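Local coordinates for protein Glucose/sorbosone dehydrogenases (Escherichia coli K12, PDB 2G8S) that belongs to the glucose/sorbosone dehydrogenase family of beta-propeller proteins and carries a bound calcium ion, at residues F265-K268 with D269-V273. Residues are numbered along the deposited sequence; the frame is centred on the assembly and turned at random.
Sequences FYWK and DSPAV. With EDO (1,2-ethanediol), chain N.
The indole of Trp-267 is sandwiched: Pro-271 and Val-273 lie over one face and Phe-265 over the other. Pro-271 CG stands 3.7 Å from the centroid of the five-membered ring of Trp-267, only 5° off its normal, which meets the geometry of a CH-pi contact. A second CH-pi contact covers the six-membered ring of Trp-267, where Val-273 CG1 sits 4.0 Å from the centroid and 22° off the normal. The two residues thus divide this face between them, with Val-273 CG1 coming nearest to Trp-267 CZ3, at 3.7 Å. On the opposite face Phe-265 CE2 lies 3.4 Å above the indole plane, toward the rim, while Trp-267 CD2 falls in the plane of the Phe-265 ring at its edge; the phenyl therefore meets the indole with its edge. Trp-267 CB points toward 269-273, and CG, beside the backbone N (chi1 -66°), brings the indole face against Pro-271 and Val-273. Near the root of the side chain, Trp-267 CB is 3.4 Å from Asp-269 O, and Pro-271 CD packs 3.6 Å from Trp-267 CG. No hydrogen bond links 265-268 to 269-273, which follow one another directly, so the contact is local packing; Trp-267 NE1 is hydrogen-bonded to Glu-313 OE1, which probably helps hold the ring's rotation. Asp-222 grips the loop, bonding to Ser-270 OG and Val-273 N. 1,2-Ethanediol, probably from the crystallisation liquor, makes a weak hydrogen bond of 3.3 Å from O1 to Lys-268 O and also bonds Trp-240 O. Strand 265-267 is the last of its four-stranded antiparallel sheet and strand 273-279 the first of the next, so proline and valine fold back over the tryptophan at a blade-to-blade connection, as expected of a beta-propeller.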
ATOM      1  N   PHE A 265     -14.539   4.174  -7.500  1.00  6.67           N
ATOM      2  CA  PHE A 265     -14.957   2.820  -7.845  1.00  6.10           C
ATOM      3  C   PHE A 265     -15.183   2.040  -6.567  1.00  6.23           C
ATOM      4  O   PHE A 265     -14.473   2.230  -5.580  1.00  5.93           O
ATOM      5  CB  PHE A 265     -13.880   2.121  -8.694  1.00  6.43           C
ATOM      6  CG  PHE A 265     -14.402   0.974  -9.511  1.00  5.20           C
ATOM      7  CD1 PHE A 265     -14.885   1.197 -10.797  1.00  6.71           C
ATOM      8  CD2 PHE A 265     -14.439  -0.322  -8.993  1.00  6.57           C
ATOM      9  CE1 PHE A 265     -15.391   0.146 -11.560  1.00  6.63           C
ATOM     10  CE2 PHE A 265     -14.949  -1.383  -9.751  1.00  7.09           C
ATOM     11  CZ  PHE A 265     -15.423  -1.149 -11.033  1.00  7.23           C
ATOM     12  N   TYR A 266     -16.182   1.168  -6.575  1.00  5.99           N
ATOM     13  CA  TYR A 266     -16.359   0.242  -5.467  1.00  6.21           C
ATOM     14  C   TYR A 266     -16.800  -1.118  -5.984  1.00  6.17           C
ATOM     15  O   TYR A 266     -17.340  -1.231  -7.100  1.00  6.60           O
ATOM     16  CB  TYR A 266     -17.337   0.778  -4.403  1.00  6.25           C
ATOM     17  CG  TYR A 266     -18.701   1.119  -4.961  1.00  7.27           C
ATOM     18  CD1 TYR A 266     -19.720   0.161  -5.018  1.00  7.43           C
ATOM     19  CD2 TYR A 266     -18.962   2.402  -5.459  1.00  7.68           C
ATOM     20  CE1 TYR A 266     -20.970   0.484  -5.556  1.00  7.26           C
ATOM     21  CE2 TYR A 266     -20.193   2.731  -5.991  1.00  8.47           C
ATOM     22  CZ  TYR A 266     -21.191   1.772  -6.038  1.00  7.15           C
ATOM     23  OH  TYR A 266     -22.404   2.119  -6.577  1.00  9.67           O
ATOM     24  N   TRP A 267     -16.532  -2.145  -5.183  1.00  6.50           N
ATOM     25  CA  TRP A 267     -16.975  -3.499  -5.484  1.00  7.00           C
ATOM     26  C   TRP A 267     -17.856  -3.979  -4.347  1.00  7.79           C
ATOM     27  O   TRP A 267     -17.390  -4.090  -3.208  1.00  8.63           O
ATOM     28  CB  TRP A 267     -15.789  -4.463  -5.572  1.00  7.35           C
ATOM     29  CG  TRP A 267     -14.814  -4.260  -6.700  1.00  6.90           C
ATOM     30  CD1 TRP A 267     -14.774  -4.951  -7.883  1.00  7.61           C
ATOM     31  CD2 TRP A 267     -13.688  -3.370  -6.721  1.00  6.71           C
ATOM     32  NE1 TRP A 267     -13.713  -4.527  -8.649  1.00  7.68           N
ATOM     33  CE2 TRP A 267     -13.025  -3.561  -7.957  1.00  7.47           C
ATOM     34  CE3 TRP A 267     -13.172  -2.432  -5.813  1.00  6.70           C
ATOM     35  CZ2 TRP A 267     -11.880  -2.834  -8.313  1.00  7.61           C
ATOM     36  CZ3 TRP A 267     -12.027  -1.705  -6.171  1.00  6.96           C
ATOM     37  CH2 TRP A 267     -11.396  -1.918  -7.407  1.00  7.60           C
ATOM     38  N   LYS A 268     -19.119  -4.273  -4.632  1.00  8.48           N
ATOM     39  CA  LYS A 268     -19.958  -4.915  -3.623  1.00  9.17           C
ATOM     40  C   LYS A 268     -19.565  -6.361  -3.332  1.00  9.83           C
ATOM     41  O   LYS A 268     -19.891  -6.898  -2.272  1.00 10.33           O
ATOM     42  CB  LYS A 268     -21.433  -4.806  -3.997  1.00  9.42           C
ATOM     43  CG  LYS A 268     -22.008  -3.418  -3.767  1.00  9.41           C
ATOM     44  CD  LYS A 268     -23.495  -3.478  -3.953  1.00 10.80           C
ATOM     45  CE  LYS A 268     -24.150  -2.139  -3.767  1.00 11.62           C
ATOM     46  NZ  LYS A 268     -25.629  -2.394  -3.751  1.00 10.70           N
ATOM     47  N   ASP A 269     -18.879  -6.992  -4.277  1.00  9.85           N
ATOM     48  CA  ASP A 269     -18.227  -8.280  -4.053  1.00 10.62           C
ATOM     49  C   ASP A 269     -16.729  -8.019  -4.002  1.00 10.56           C
ATOM     50  O   ASP A 269     -16.091  -7.803  -5.038  1.00 10.68           O
ATOM     51  CB  ASP A 269     -18.554  -9.243  -5.195  1.00 11.41           C
ATOM     52  CG  ASP A 269     -19.964  -9.785  -5.111  1.00 13.97           C
ATOM     53  OD1 ASP A 269     -20.336 -10.303  -4.035  1.00 19.01           O
ATOM     54  OD2 ASP A 269     -20.699  -9.711  -6.118  1.00 16.40           O
ATOM     55  N   SER A 270     -16.176  -8.020  -2.796  1.00 10.39           N
ATOM     56  CA  SER A 270     -14.783  -7.590  -2.587  1.00 10.12           C
ATOM     57  C   SER A 270     -13.737  -8.523  -3.212  1.00  9.40           C
ATOM     58  O   SER A 270     -13.709  -9.706  -2.895  1.00 10.03           O
ATOM     59  CB  SER A 270     -14.488  -7.469  -1.096  1.00 11.01           C
ATOM     60  OG  SER A 270     -15.162  -6.352  -0.536  1.00 12.46           O
ATOM     61  N   PRO A 271     -12.859  -7.976  -4.070  1.00  8.83           N
ATOM     62  CA  PRO A 271     -11.691  -8.748  -4.502  1.00  7.84           C
ATOM     63  C   PRO A 271     -10.628  -8.884  -3.404  1.00  7.22           C
ATOM     64  O   PRO A 271      -9.739  -9.737  -3.524  1.00  7.32           O
ATOM     65  CB  PRO A 271     -11.111  -7.895  -5.642  1.00  7.85           C
ATOM     66  CG  PRO A 271     -12.185  -6.911  -6.013  1.00  8.74           C
ATOM     67  CD  PRO A 271     -12.927  -6.666  -4.744  1.00  8.48           C
ATOM     68  N   ALA A 272     -10.743  -8.053  -2.360  1.00  6.58           N
ATOM     69  CA  ALA A 272      -9.682  -7.787  -1.371  1.00  6.43           C
ATOM     70  C   ALA A 272      -8.480  -7.202  -2.109  1.00  6.27           C
ATOM     71  O   ALA A 272      -7.397  -7.805  -2.217  1.00  6.31           O
ATOM     72  CB  ALA A 272      -9.320  -9.038  -0.547  1.00  6.29           C
ATOM     73  N   VAL A 273      -8.718  -5.996  -2.622  1.00  5.74           N
ATOM     74  CA  VAL A 273      -7.766  -5.288  -3.468  1.00  5.82           C
ATOM     75  C   VAL A 273      -6.446  -5.049  -2.740  1.00  6.03           C
ATOM     76  O   VAL A 273      -6.424  -4.826  -1.521  1.00  6.35           O
ATOM     77  CB  VAL A 273      -8.351  -3.937  -3.969  1.00  5.86           C
ATOM     78  CG1 VAL A 273      -9.509  -4.187  -4.936  1.00  7.20           C
ATOM     79  CG2 VAL A 273      -8.800  -3.044  -2.803  1.00  6.84           C
TER
HETATM   80  C1  EDO N3021     -22.250  -6.735   0.111  1.00 30.60           C
HETATM   81  O1  EDO N3021     -22.940  -7.331  -0.998  1.00 31.28           O
HETATM   82  C2  EDO N3021     -21.842  -5.310  -0.240  1.00 29.93           C
HETATM   83  O2  EDO N3021     -22.962  -4.429  -0.072  1.00 30.31           O